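Local coordinates for organophosphorus hydrolase (Pseudomonas pseudoalcaligenes, PDB 4LE6), which is a two-zinc hydrolase of the metallo-beta-lactamase superfamily that probably cleaves organophosphate triesters as a phosphotriesterase, at residues V47-D52 / N90-N95; L102-A107 / L136-H141; E130-V135 / P155-A160; P224-G229 / V261-D266; P228-Y233 / G246-N251. All coordinates share one frame; numbering follows the deposited sequence.

Interactions 1, 2 and 3 follow one mixed sheet from strands 45-57 and 85-95 toward its edge at 161-163. A probable backbone hydrogen bond between Tyr-92 O and Ile-103 N joins interaction 1 to interaction 2, their centres about 11 Å apart; another, between Leu-102 N and Thr-134 O, joins interaction 2 to interaction 3. Interactions 2, 4 and 5 converge on one zinc ion and on the water it shares with the second: they supply His-139 and His-141, His-226, and Asp-247, which also reaches the second zinc. The centres of interactions 4 and 5 lie about 8 Å apart. Interaction 3 is structural, its centre about 28 Å from that of interaction 4.

Interaction 1: residues V47-D52 / N90-N95; sequences VTALYD and NAYLIN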
# COMPACT_ATOMS: atom_id res chain seq x y z
N VAL A 47 -2.65 -14.26 7.27
CA VAL A 47 -1.35 -13.84 6.77
C VAL A 47 -0.96 -12.52 7.42
O VAL A 47 -1.75 -11.57 7.43
CB VAL A 47 -1.41 -13.64 5.25
CG1 VAL A 47 -0.06 -13.20 4.70
CG2 VAL A 47 -1.89 -14.93 4.57
N THR A 48 0.23 -12.48 8.01
CA THR A 48 0.81 -11.25 8.50
C THR A 48 2.08 -10.96 7.70
O THR A 48 3.07 -11.67 7.86
CB THR A 48 1.16 -11.30 9.99
OG1 THR A 48 -0.02 -11.53 10.76
CG2 THR A 48 1.74 -9.97 10.45
N ALA A 49 2.03 -9.95 6.83
CA ALA A 49 3.21 -9.50 6.11
C ALA A 49 4.08 -8.73 7.09
O ALA A 49 3.54 -7.95 7.91
CB ALA A 49 2.83 -8.60 4.94
N LEU A 50 5.40 -8.94 7.01
CA LEU A 50 6.36 -8.33 7.93
C LEU A 50 7.50 -7.65 7.18
O LEU A 50 8.17 -8.28 6.36
CB LEU A 50 6.97 -9.40 8.83
CG LEU A 50 5.98 -10.17 9.71
CD1 LEU A 50 6.70 -11.31 10.39
CD2 LEU A 50 5.37 -9.22 10.75
N TYR A 51 7.74 -6.39 7.50
CA TYR A 51 8.74 -5.58 6.81
C TYR A 51 10.08 -5.71 7.51
O TYR A 51 10.15 -5.58 8.72
CB TYR A 51 8.27 -4.13 6.85
CG TYR A 51 9.09 -3.11 6.11
CD1 TYR A 51 9.26 -3.18 4.72
CD2 TYR A 51 9.66 -2.03 6.78
CE1 TYR A 51 9.99 -2.20 4.05
CE2 TYR A 51 10.38 -1.05 6.10
CZ TYR A 51 10.54 -1.14 4.75
OH TYR A 51 11.26 -0.16 4.10
N ASP A 52 11.15 -5.97 6.75
CA ASP A 52 12.49 -6.02 7.35
C ASP A 52 13.23 -4.71 7.28
O ASP A 52 14.21 -4.50 8.00
CB ASP A 52 13.38 -7.07 6.67
CG ASP A 52 14.57 -7.46 7.55
OD1 ASP A 52 14.36 -7.74 8.75
OD2 ASP A 52 15.72 -7.43 7.06
N ASN A 90 10.84 -8.26 2.55
CA ASN A 90 9.68 -8.71 3.31
C ASN A 90 9.78 -10.17 3.76
O ASN A 90 10.45 -10.99 3.12
CB ASN A 90 8.41 -8.54 2.49
CG ASN A 90 8.27 -7.16 1.89
OD1 ASN A 90 8.46 -6.14 2.57
ND2 ASN A 90 7.89 -7.11 0.63
N ALA A 91 9.12 -10.48 4.86
CA ALA A 91 8.94 -11.87 5.28
C ALA A 91 7.45 -12.07 5.55
O ALA A 91 6.70 -11.09 5.63
CB ALA A 91 9.76 -12.17 6.49
N TYR A 92 7.02 -13.32 5.68
CA TYR A 92 5.58 -13.58 5.86
C TYR A 92 5.30 -14.59 6.95
O TYR A 92 5.92 -15.63 7.00
CB TYR A 92 4.99 -14.02 4.52
CG TYR A 92 5.14 -12.90 3.52
CD1 TYR A 92 4.19 -11.89 3.45
CD2 TYR A 92 6.27 -12.81 2.72
CE1 TYR A 92 4.34 -10.86 2.56
CE2 TYR A 92 6.42 -11.77 1.84
CZ TYR A 92 5.45 -10.78 1.79
OH TYR A 92 5.60 -9.72 0.91
N LEU A 93 4.33 -14.27 7.81
CA LEU A 93 3.98 -15.12 8.93
C LEU A 93 2.56 -15.59 8.69
O LEU A 93 1.66 -14.77 8.57
CB LEU A 93 4.03 -14.31 10.22
CG LEU A 93 3.70 -15.01 11.53
CD1 LEU A 93 4.71 -16.10 11.82
CD2 LEU A 93 3.67 -13.98 12.65
N ILE A 94 2.36 -16.90 8.58
CA ILE A 94 1.05 -17.43 8.27
C ILE A 94 0.60 -18.34 9.41
O ILE A 94 1.31 -19.29 9.79
CB ILE A 94 1.06 -18.16 6.92
CG1 ILE A 94 1.46 -17.16 5.82
CG2 ILE A 94 -0.32 -18.73 6.60
CD1 ILE A 94 1.63 -17.76 4.46
N ASN A 95 -0.55 -18.01 9.97
CA ASN A 95 -1.16 -18.80 11.03
C ASN A 95 -2.23 -19.65 10.35
O ASN A 95 -3.26 -19.13 9.89
CB ASN A 95 -1.78 -17.87 12.09
CG ASN A 95 -2.40 -18.63 13.25
OD1 ASN A 95 -2.90 -19.74 13.08
ND2 ASN A 95 -2.38 -18.03 14.45
O HOH W 1 -0.22 -14.28 10.82
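Thr-48 and Leu-93 grip each other through paired backbone bonds, Thr-48 N to Leu-93 O at 2.8 Å and Leu-93 N to Thr-48 O at 2.9 Å. Leu-50 and Ala-91 form the second such pair, Ala-91 N reaching Leu-50 O at 2.8 Å. The side chains of these four residues share one face of the sheet. Leu-50 CD1 leans on Leu-93 CB at 4.0 Å, beneath Val-118 and Leu-122 of helix 118-124. The strands 45-57 and 85-95 run antiparallel, 153° between their directions here, and lie side by side in one of the two sheets of the metallo-beta-lactamase alpha-beta/beta-alpha sandwich. The other face, with Ala-49, Tyr-92 and Ile-94, looks into the sandwich, where Val-244 of strand 240-246 meets Tyr-92 and Ile-94. It is tightest where Ala-49 CB sits 3.6 Å from Tyr-92 CE1; the phenol OH is hydrogen-bonded to Pro-298 O. Packing is looser at Val-47, whose CG2 comes only within 4.2 Å of Ile-94 CG1. On the Thr-48 face a water links Thr-48 OG1 to Leu-93 O; that hydroxyl is also hydrogen-bonded to Arg-39. At the far end Asn-90 OD1 touches the edge of the Tyr-51 ring, 3.7 Å from CD1, and has no hydrogen-bond partner, whereas ND2 holds Leu-295 O and Gly-292 O. Beyond, Tyr-51 meets Phe-317 of the second subunit edge-to-face.

Interaction 2: residues L102-A107 / L136-H141; sequences LIDTGA and LLTHLH. With ZN (zinc ion), chain J.
Asp-104 clasps Thr-138 with both carboxylate oxygens: OD1 accepts Thr-138 N at 2.8 Å, and OD2 accepts Thr-138 OG1, also at 2.8 Å, through its syn lone pair. The first bond arrives 19° out of the carboxylate plane. Thr-138 OG1 lies between its own backbone N and carbonyl carbon, chi1 57°, which turns it toward OD2 on one side and the next residue on the other. His-139 likewise has CG in the crowded position, chi1 61°, folding its ring back until ND1 donates to Thr-138 OG1 at 2.9 Å. NE2 then meets zinc at 2.2 Å, and His-141 ND1 binds the same ion. Upstream, Ile-103 and Leu-136 form a parallel bridge between strands 100-103 and 134-136; their side chains lie side by side, Ile-103 CG1 4.1 Å from Leu-136 CD1. The two histidines open the family's HxHxDH sequence, completed by Asp-143 and His-144, and Asp-104 OD2 also bonds His-144 ND1. One second-shell carboxylate thus orients a ligand of each zinc, directly for His-144 and through the threonine hydroxyl for His-139. With its proton on ND1, the His-139 ring presents the NE2 lone pair to the metal, and its rotation is fixed at both nitrogens.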
# COMPACT_ATOMS: atom_id res chain seq x y z
N LEU A 102 6.67 -19.11 9.66
CA LEU A 102 7.34 -17.91 9.18
C LEU A 102 8.11 -18.25 7.90
O LEU A 102 8.88 -19.21 7.88
CB LEU A 102 8.28 -17.38 10.27
CG LEU A 102 9.12 -16.17 9.88
CD1 LEU A 102 8.23 -14.98 9.54
CD2 LEU A 102 10.10 -15.84 11.00
N ILE A 103 7.89 -17.50 6.82
CA ILE A 103 8.64 -17.67 5.58
C ILE A 103 9.62 -16.50 5.43
O ILE A 103 9.19 -15.34 5.31
CB ILE A 103 7.72 -17.72 4.35
CG1 ILE A 103 6.62 -18.77 4.55
CG2 ILE A 103 8.51 -18.06 3.11
CD1 ILE A 103 5.33 -18.24 5.17
N ASP A 104 10.91 -16.84 5.42
CA ASP A 104 12.04 -15.93 5.42
C ASP A 104 12.08 -15.11 6.70
O ASP A 104 11.12 -15.10 7.45
CB ASP A 104 12.08 -15.09 4.15
CG ASP A 104 12.41 -15.93 2.93
OD1 ASP A 104 12.92 -17.06 3.12
OD2 ASP A 104 12.19 -15.47 1.78
N THR A 105 13.22 -14.47 6.96
CA THR A 105 13.46 -13.88 8.26
C THR A 105 14.15 -12.53 8.20
O THR A 105 14.55 -11.98 9.23
CB THR A 105 14.35 -14.79 9.14
OG1 THR A 105 15.69 -14.83 8.61
CG2 THR A 105 13.78 -16.17 9.21
N GLY A 106 14.25 -11.98 7.00
CA GLY A 106 14.97 -10.73 6.83
C GLY A 106 16.47 -10.91 7.03
O GLY A 106 16.98 -12.04 7.00
N ALA A 107 17.17 -9.79 7.23
CA ALA A 107 18.63 -9.74 7.11
C ALA A 107 19.35 -9.56 8.44
O ALA A 107 20.58 -9.52 8.46
CB ALA A 107 19.02 -8.60 6.19
N LEU A 136 10.26 -21.49 7.09
CA LEU A 136 10.57 -21.95 5.74
C LEU A 136 11.43 -20.90 5.06
O LEU A 136 11.05 -19.73 5.00
CB LEU A 136 9.30 -22.15 4.91
CG LEU A 136 8.16 -22.92 5.58
CD1 LEU A 136 6.90 -22.84 4.73
CD2 LEU A 136 8.57 -24.35 5.81
N LEU A 137 12.58 -21.29 4.53
CA LEU A 137 13.43 -20.34 3.81
C LEU A 137 13.25 -20.53 2.31
O LEU A 137 13.38 -21.66 1.83
CB LEU A 137 14.90 -20.59 4.16
CG LEU A 137 15.30 -20.31 5.61
CD1 LEU A 137 16.78 -20.63 5.76
CD2 LEU A 137 15.00 -18.88 5.98
N THR A 138 12.98 -19.45 1.57
CA THR A 138 12.89 -19.57 0.11
C THR A 138 14.28 -19.89 -0.45
O THR A 138 14.40 -20.65 -1.39
CB THR A 138 12.32 -18.31 -0.57
OG1 THR A 138 13.11 -17.17 -0.22
CG2 THR A 138 10.91 -18.10 -0.10
N HIS A 139 15.31 -19.31 0.16
CA HIS A 139 16.69 -19.55 -0.22
C HIS A 139 17.60 -18.99 0.87
O HIS A 139 17.12 -18.37 1.82
CB HIS A 139 17.04 -18.95 -1.60
CG HIS A 139 16.88 -17.45 -1.69
ND1 HIS A 139 15.70 -16.81 -1.40
CD2 HIS A 139 17.73 -16.49 -2.13
CE1 HIS A 139 15.83 -15.51 -1.62
NE2 HIS A 139 17.06 -15.29 -2.06
N LEU A 140 18.91 -19.19 0.73
CA LEU A 140 19.84 -18.94 1.83
C LEU A 140 20.55 -17.59 1.78
O LEU A 140 21.50 -17.34 2.54
CB LEU A 140 20.89 -20.06 1.89
CG LEU A 140 20.31 -21.45 2.19
CD1 LEU A 140 21.44 -22.49 2.29
CD2 LEU A 140 19.46 -21.42 3.47
N HIS A 141 20.07 -16.71 0.92
CA HIS A 141 20.66 -15.39 0.83
C HIS A 141 20.54 -14.68 2.18
O HIS A 141 19.58 -14.93 2.92
CB HIS A 141 19.97 -14.57 -0.27
CG HIS A 141 20.58 -14.72 -1.63
ND1 HIS A 141 19.94 -14.29 -2.78
CD2 HIS A 141 21.78 -15.21 -2.02
CE1 HIS A 141 20.72 -14.53 -3.82
NE2 HIS A 141 21.84 -15.09 -3.39
ZN ZN J . 18.02 -13.60 -3.05
O HOH W 2 18.07 -11.86 -1.83

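Interaction 3: residues E130-V135 / P155-A160; sequences EQVDTV and PAYPNA
A type I beta turn, Tyr-157 to Ala-160, leads into strand 161-163 and packs on residues 130-135, which run into and include the start of the neighbouring strand 134-136. Ala-160 CB rests against both valines, 3.7 Å from Val-135 CG2 and 4.1 Å from Val-132 CG1. Val-135 CG2 also rests 4.0 Å from Tyr-157 CB, and Val-132 CG2 stands 3.9 Å from Tyr-157 CD1, the valine and the tyrosine passing at a slant. Tyr-157 has CG anti to its carbonyl carbon, chi1 -56°, which sends the ring inward past Val-132 to Leu-102, Val-118 and Leu-122. The turn sits at the entry to 161-163, the outermost strand of the mixed sheet in this chain, with helix 118-124 against the tyrosine. Toward solvent the grip becomes polar. Asn-159 ND2 donates to Glu-130 O at 2.9 Å in a nearly straight bond (172°), lying in the plane of both the carbonyl and its own amide and using a carbonyl lone pair. Two waters stitch the backbones together: one donates to Val-132 O at 2.7 Å and accepts from Asn-159 N, and the other donates to both Asp-133 O and Asn-159 O.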
# COMPACT_ATOMS: atom_id res chain seq x y z
N GLU A 130 8.93 -17.02 20.06
CA GLU A 130 8.83 -18.33 20.70
C GLU A 130 7.64 -19.14 20.19
O GLU A 130 7.61 -20.36 20.34
CB GLU A 130 8.72 -18.19 22.22
CG GLU A 130 9.99 -17.68 22.88
CD GLU A 130 10.20 -16.17 22.71
OE1 GLU A 130 9.25 -15.45 22.31
OE2 GLU A 130 11.32 -15.71 22.98
N GLN A 131 6.67 -18.47 19.58
CA GLN A 131 5.46 -19.15 19.07
C GLN A 131 5.65 -19.76 17.68
O GLN A 131 4.83 -20.57 17.23
CB GLN A 131 4.28 -18.18 19.02
CG GLN A 131 3.82 -17.66 20.40
CD GLN A 131 2.74 -16.59 20.29
OE1 GLN A 131 2.86 -15.65 19.50
NE2 GLN A 131 1.67 -16.75 21.03
N VAL A 132 6.69 -19.35 16.97
CA VAL A 132 6.87 -19.82 15.61
C VAL A 132 7.36 -21.26 15.67
O VAL A 132 8.41 -21.52 16.25
CB VAL A 132 7.86 -18.92 14.86
CG1 VAL A 132 8.19 -19.51 13.48
CG2 VAL A 132 7.30 -17.52 14.73
N ASP A 133 6.58 -22.20 15.12
CA ASP A 133 6.94 -23.62 15.17
C ASP A 133 7.63 -24.11 13.89
O ASP A 133 8.25 -25.16 13.88
CB ASP A 133 5.70 -24.50 15.47
CG ASP A 133 4.69 -24.49 14.33
OD1 ASP A 133 4.94 -25.16 13.30
OD2 ASP A 133 3.65 -23.83 14.45
N THR A 134 7.53 -23.32 12.83
CA THR A 134 8.18 -23.66 11.57
C THR A 134 8.71 -22.39 10.91
O THR A 134 8.01 -21.37 10.87
CB THR A 134 7.21 -24.29 10.57
OG1 THR A 134 6.54 -25.40 11.18
CG2 THR A 134 7.96 -24.79 9.34
N VAL A 135 9.94 -22.46 10.39
CA VAL A 135 10.49 -21.41 9.53
C VAL A 135 10.82 -22.04 8.17
O VAL A 135 11.54 -23.03 8.12
CB VAL A 135 11.76 -20.78 10.13
CG1 VAL A 135 12.36 -19.76 9.15
CG2 VAL A 135 11.45 -20.10 11.46
N PRO A 155 19.21 -18.11 18.96
CA PRO A 155 18.28 -18.35 17.85
C PRO A 155 17.10 -17.37 17.88
O PRO A 155 16.50 -17.18 18.93
CB PRO A 155 17.77 -19.77 18.12
CG PRO A 155 18.71 -20.37 19.13
CD PRO A 155 19.23 -19.23 19.93
N ALA A 156 16.79 -16.73 16.76
CA ALA A 156 15.67 -15.81 16.74
C ALA A 156 14.35 -16.55 16.99
O ALA A 156 13.47 -16.04 17.69
CB ALA A 156 15.63 -15.07 15.42
N TYR A 157 14.24 -17.76 16.43
CA TYR A 157 13.02 -18.59 16.52
C TYR A 157 13.38 -19.95 17.15
O TYR A 157 13.47 -20.97 16.47
CB TYR A 157 12.38 -18.70 15.14
CG TYR A 157 12.12 -17.31 14.62
CD1 TYR A 157 11.05 -16.55 15.11
CD2 TYR A 157 12.97 -16.71 13.71
CE1 TYR A 157 10.84 -15.27 14.70
CE2 TYR A 157 12.75 -15.39 13.28
CZ TYR A 157 11.69 -14.69 13.78
OH TYR A 157 11.43 -13.38 13.37
N PRO A 158 13.60 -19.94 18.46
CA PRO A 158 14.22 -21.08 19.16
C PRO A 158 13.39 -22.36 19.20
O PRO A 158 13.92 -23.41 19.55
CB PRO A 158 14.42 -20.54 20.58
CG PRO A 158 13.35 -19.52 20.75
CD PRO A 158 13.30 -18.83 19.39
N ASN A 159 12.09 -22.27 18.91
CA ASN A 159 11.24 -23.44 18.96
C ASN A 159 10.82 -23.92 17.58
O ASN A 159 9.98 -24.82 17.46
CB ASN A 159 10.01 -23.13 19.81
CG ASN A 159 10.38 -22.71 21.21
OD1 ASN A 159 11.32 -23.25 21.80
ND2 ASN A 159 9.67 -21.74 21.75
N ALA A 160 11.43 -23.34 16.55
CA ALA A 160 11.01 -23.60 15.19
C ALA A 160 11.80 -24.71 14.53
O ALA A 160 13.01 -24.86 14.75
CB ALA A 160 11.09 -22.34 14.34
O HOH W 3 10.31 -20.36 17.69
O HOH W 4 9.10 -26.90 15.88

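Interaction 4: residues P224-G229 / V261-D266; sequences PGHTPG and VVFEFD. With ZN (zinc ion), chain J.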
# COMPACT_ATOMS: atom_id res chain seq x y z
N PRO A 224 13.84 -22.78 -9.17
CA PRO A 224 15.31 -22.69 -9.13
C PRO A 224 15.85 -21.60 -10.05
O PRO A 224 15.17 -21.23 -11.00
CB PRO A 224 15.77 -24.08 -9.64
CG PRO A 224 14.61 -24.57 -10.51
CD PRO A 224 13.36 -24.00 -9.85
N GLY A 225 17.04 -21.08 -9.76
CA GLY A 225 17.69 -20.14 -10.66
C GLY A 225 18.37 -19.02 -9.90
O GLY A 225 19.60 -18.90 -9.94
N HIS A 226 17.57 -18.18 -9.24
CA HIS A 226 18.11 -17.12 -8.41
C HIS A 226 19.16 -17.74 -7.47
O HIS A 226 20.26 -17.22 -7.34
CB HIS A 226 16.99 -16.43 -7.64
CG HIS A 226 17.47 -15.39 -6.68
ND1 HIS A 226 18.06 -14.21 -7.07
CD2 HIS A 226 17.40 -15.34 -5.33
CE1 HIS A 226 18.34 -13.48 -6.00
NE2 HIS A 226 17.95 -14.15 -4.93
N THR A 227 18.80 -18.85 -6.82
CA THR A 227 19.80 -19.79 -6.31
C THR A 227 19.41 -21.19 -6.79
O THR A 227 18.26 -21.43 -7.15
CB THR A 227 19.88 -19.82 -4.78
OG1 THR A 227 18.64 -20.30 -4.24
CG2 THR A 227 20.20 -18.45 -4.20
N PRO A 228 20.37 -22.12 -6.80
CA PRO A 228 20.06 -23.48 -7.27
C PRO A 228 18.88 -24.11 -6.52
O PRO A 228 18.04 -24.74 -7.16
CB PRO A 228 21.36 -24.25 -6.98
CG PRO A 228 22.44 -23.19 -6.96
CD PRO A 228 21.77 -21.98 -6.37
N GLY A 229 18.78 -23.89 -5.22
CA GLY A 229 17.71 -24.49 -4.43
C GLY A 229 16.54 -23.55 -4.23
O GLY A 229 15.67 -23.79 -3.39
N VAL A 261 14.34 -9.36 -18.16
CA VAL A 261 15.39 -8.62 -17.46
C VAL A 261 15.89 -9.43 -16.26
O VAL A 261 15.09 -9.98 -15.50
CB VAL A 261 14.90 -7.21 -17.03
CG1 VAL A 261 15.90 -6.52 -16.11
CG2 VAL A 261 14.66 -6.34 -18.27
N VAL A 262 17.20 -9.53 -16.09
CA VAL A 262 17.77 -10.39 -15.04
C VAL A 262 18.57 -9.60 -14.00
O VAL A 262 18.92 -8.44 -14.22
CB VAL A 262 18.66 -11.48 -15.63
CG1 VAL A 262 17.87 -12.27 -16.67
CG2 VAL A 262 19.92 -10.88 -16.27
N PHE A 263 18.84 -10.24 -12.87
CA PHE A 263 19.56 -9.62 -11.77
C PHE A 263 20.99 -10.17 -11.71
O PHE A 263 21.20 -11.38 -11.80
CB PHE A 263 18.80 -9.91 -10.48
CG PHE A 263 19.38 -9.27 -9.25
CD1 PHE A 263 19.65 -7.91 -9.20
CD2 PHE A 263 19.61 -10.02 -8.12
CE1 PHE A 263 20.17 -7.33 -8.05
CE2 PHE A 263 20.12 -9.45 -6.97
CZ PHE A 263 20.40 -8.11 -6.93
N GLU A 264 21.98 -9.29 -11.55
CA GLU A 264 23.38 -9.71 -11.59
C GLU A 264 23.69 -10.81 -10.58
O GLU A 264 24.58 -11.62 -10.79
CB GLU A 264 24.32 -8.53 -11.33
CG GLU A 264 25.70 -8.73 -11.96
CD GLU A 264 25.74 -8.34 -13.43
OE1 GLU A 264 24.66 -8.24 -14.04
OE2 GLU A 264 26.84 -8.13 -13.97
N PHE A 265 22.96 -10.84 -9.48
CA PHE A 265 23.23 -11.80 -8.41
C PHE A 265 22.25 -12.99 -8.38
O PHE A 265 22.21 -13.75 -7.40
CB PHE A 265 23.28 -11.08 -7.07
CG PHE A 265 24.45 -10.14 -6.95
CD1 PHE A 265 25.74 -10.58 -7.22
CD2 PHE A 265 24.27 -8.82 -6.59
CE1 PHE A 265 26.82 -9.71 -7.12
CE2 PHE A 265 25.34 -7.96 -6.49
CZ PHE A 265 26.62 -8.41 -6.76
N ASP A 266 21.48 -13.16 -9.46
CA ASP A 266 20.94 -14.47 -9.76
C ASP A 266 22.13 -15.40 -9.99
O ASP A 266 23.03 -15.07 -10.76
CB ASP A 266 20.08 -14.44 -11.03
CG ASP A 266 18.78 -13.68 -10.84
OD1 ASP A 266 18.23 -13.67 -9.73
OD2 ASP A 266 18.30 -13.10 -11.84
ZN ZN J . 18.02 -13.60 -3.05
O HOH W 2 18.07 -11.86 -1.83
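Phe-263 meets His-226 edge to edge, its CD2 4.3 Å from CE1 of the imidazole. The same residue starts a type I turn that ends at Asp-266, closed by Asp-266 N donating to Phe-263 O at 3.0 Å. Within that turn Phe-265 N lies 3.7 Å above the plane of the Phe-263 ring, toward its rim. Asp-266 carries the contact. Its CG stands beside the backbone N, chi1 -69°, a rotamer that carries OD1 to the histidine. There OD1 accepts a hydrogen bond from His-226 ND1 at 2.7 Å, 167° at the hydrogen. The donor approaches nearly along the carboxylate C-O axis, and OD1 lies close to the imidazole plane, yet carboxylate and ring are turned 83° apart. This is a His-carboxylate hydrogen bond linking a first-shell zinc ligand to a second-shell aspartate: His-226 NE2, across the ring, binds one zinc at 2.0 Å, where His-139, His-141, Asp-247 and a water complete the coordination. A proton held on ND1 keeps NE2 as the metal-binding nitrogen, and the nearby carboxylate would probably strengthen it as a donor to zinc. The second oxygen of Asp-266 is tied back to its own segment, OD2 receiving Phe-263 N at 3.1 Å from above the carboxylate plane.

Interaction 5: residues P228-Y233 / G246-N251; sequences PGHTSY and GDILLN. With ZN (zinc ion), chain J; ZN (zinc ion), chain K; EDO (1,2-ethanediol), chain H.
His-230 CG is anti to its backbone N, chi1 -177°, and chi2 of -87° swings the imidazole so that NE2 faces the backbone of Asp-247. Asp-247 N donates to His-230 NE2 at 3.1 Å, an N-H...N bond of 162° tilted slightly from the ring plane. Gly-246, with a positive phi and no side chain, lets the ring edge approach, its CA 3.9 Å from NE2. Ile-248 CD1 packs obliquely against the imidazole, 4.1 Å from His-230 CE1, and lies 4.0 Å from Ser-232 OG, whose hydroxyl bonds Trp-245 O. A 1,2-ethanediol, probably from the crystallisation liquor, donates through O2 to His-230 O. The contact joins the start of strand 231-237 to the loop after strand 240-246, which carries the bridging ligand of the dinuclear centre: Asp-247 OD2 binds one zinc at 2.2 Å and the other at 2.1 Å. Since NE2 is the acceptor, the His-230 proton probably sits on ND1, which bonds Ser-223 OG. His-230 thus holds the main chain of a zinc ligand from the second shell and probably helps to position its carboxylate between the two metals.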
# COMPACT_ATOMS: atom_id res chain seq x y z
N PRO A 228 20.37 -22.12 -6.80
CA PRO A 228 20.06 -23.48 -7.27
C PRO A 228 18.88 -24.11 -6.52
O PRO A 228 18.04 -24.74 -7.16
CB PRO A 228 21.36 -24.25 -6.98
CG PRO A 228 22.44 -23.19 -6.96
CD PRO A 228 21.77 -21.98 -6.37
N GLY A 229 18.78 -23.89 -5.22
CA GLY A 229 17.71 -24.49 -4.43
C GLY A 229 16.54 -23.55 -4.23
O GLY A 229 15.67 -23.79 -3.39
N HIS A 230 16.50 -22.47 -5.00
CA HIS A 230 15.50 -21.45 -4.71
C HIS A 230 14.10 -22.06 -4.76
O HIS A 230 13.76 -22.74 -5.72
CB HIS A 230 15.59 -20.30 -5.68
CG HIS A 230 14.64 -19.21 -5.36
ND1 HIS A 230 13.34 -19.20 -5.82
CD2 HIS A 230 14.77 -18.13 -4.56
CE1 HIS A 230 12.72 -18.13 -5.35
NE2 HIS A 230 13.57 -17.47 -4.58
N THR A 231 13.30 -21.82 -3.72
CA THR A 231 11.99 -22.49 -3.56
C THR A 231 10.89 -21.51 -3.15
O THR A 231 11.12 -20.63 -2.32
CB THR A 231 12.06 -23.59 -2.48
OG1 THR A 231 13.08 -24.53 -2.84
CG2 THR A 231 10.72 -24.35 -2.35
N SER A 232 9.71 -21.66 -3.76
CA SER A 232 8.53 -20.89 -3.41
C SER A 232 7.59 -21.77 -2.58
O SER A 232 7.66 -22.99 -2.69
CB SER A 232 7.82 -20.40 -4.67
OG SER A 232 8.71 -19.65 -5.48
N TYR A 233 6.72 -21.17 -1.77
CA TYR A 233 5.83 -21.96 -0.93
C TYR A 233 4.36 -21.61 -1.18
O TYR A 233 3.98 -20.45 -1.15
CB TYR A 233 6.18 -21.78 0.55
CG TYR A 233 7.59 -22.26 0.88
CD1 TYR A 233 7.88 -23.61 1.02
CD2 TYR A 233 8.63 -21.35 1.01
CE1 TYR A 233 9.16 -24.04 1.31
CE2 TYR A 233 9.90 -21.76 1.30
CZ TYR A 233 10.17 -23.11 1.44
OH TYR A 233 11.46 -23.51 1.74
N GLY A 246 9.38 -15.74 -2.81
CA GLY A 246 10.78 -15.46 -2.64
C GLY A 246 11.24 -14.38 -3.62
O GLY A 246 10.60 -13.34 -3.77
N ASP A 247 12.36 -14.66 -4.27
CA ASP A 247 13.03 -13.71 -5.14
C ASP A 247 12.81 -13.99 -6.64
O ASP A 247 13.72 -13.82 -7.46
CB ASP A 247 14.52 -13.71 -4.80
CG ASP A 247 14.83 -12.96 -3.51
OD1 ASP A 247 13.88 -12.70 -2.74
OD2 ASP A 247 16.01 -12.64 -3.27
N ILE A 248 11.59 -14.39 -6.99
CA ILE A 248 11.17 -14.51 -8.40
C ILE A 248 11.48 -13.24 -9.17
O ILE A 248 11.84 -13.27 -10.34
CB ILE A 248 9.64 -14.76 -8.49
CG1 ILE A 248 9.29 -16.11 -7.86
CG2 ILE A 248 9.14 -14.68 -9.95
CD1 ILE A 248 10.12 -17.30 -8.41
N LEU A 249 11.33 -12.10 -8.52
CA LEU A 249 11.80 -10.88 -9.13
C LEU A 249 12.14 -9.88 -8.06
O LEU A 249 11.70 -9.98 -6.91
CB LEU A 249 10.82 -10.32 -10.16
CG LEU A 249 9.42 -9.90 -9.74
CD1 LEU A 249 9.39 -8.43 -9.33
CD2 LEU A 249 8.47 -10.16 -10.89
N LEU A 250 12.98 -8.95 -8.46
CA LEU A 250 13.61 -8.01 -7.57
C LEU A 250 13.11 -6.59 -7.77
O LEU A 250 13.25 -5.76 -6.88
CB LEU A 250 15.11 -8.03 -7.85
CG LEU A 250 16.00 -8.02 -6.61
CD1 LEU A 250 16.40 -9.44 -6.24
CD2 LEU A 250 17.19 -7.14 -6.91
N ASN A 251 12.56 -6.29 -8.95
CA ASN A 251 12.10 -4.93 -9.25
C ASN A 251 10.76 -4.95 -9.96
O ASN A 251 10.68 -5.33 -11.13
CB ASN A 251 13.14 -4.21 -10.11
CG ASN A 251 12.84 -2.72 -10.28
OD1 ASN A 251 11.71 -2.34 -10.57
ND2 ASN A 251 13.86 -1.88 -10.11
ZN ZN J . 18.02 -13.60 -3.05
ZN ZN K . 16.32 -11.44 -1.53
C1 EDO H . 13.74 -26.68 -4.94
O1 EDO H . 12.38 -26.93 -4.58
C2 EDO H . 13.85 -25.80 -6.18
O2 EDO H . 15.12 -25.15 -6.18
O HOH W 2 18.07 -11.86 -1.83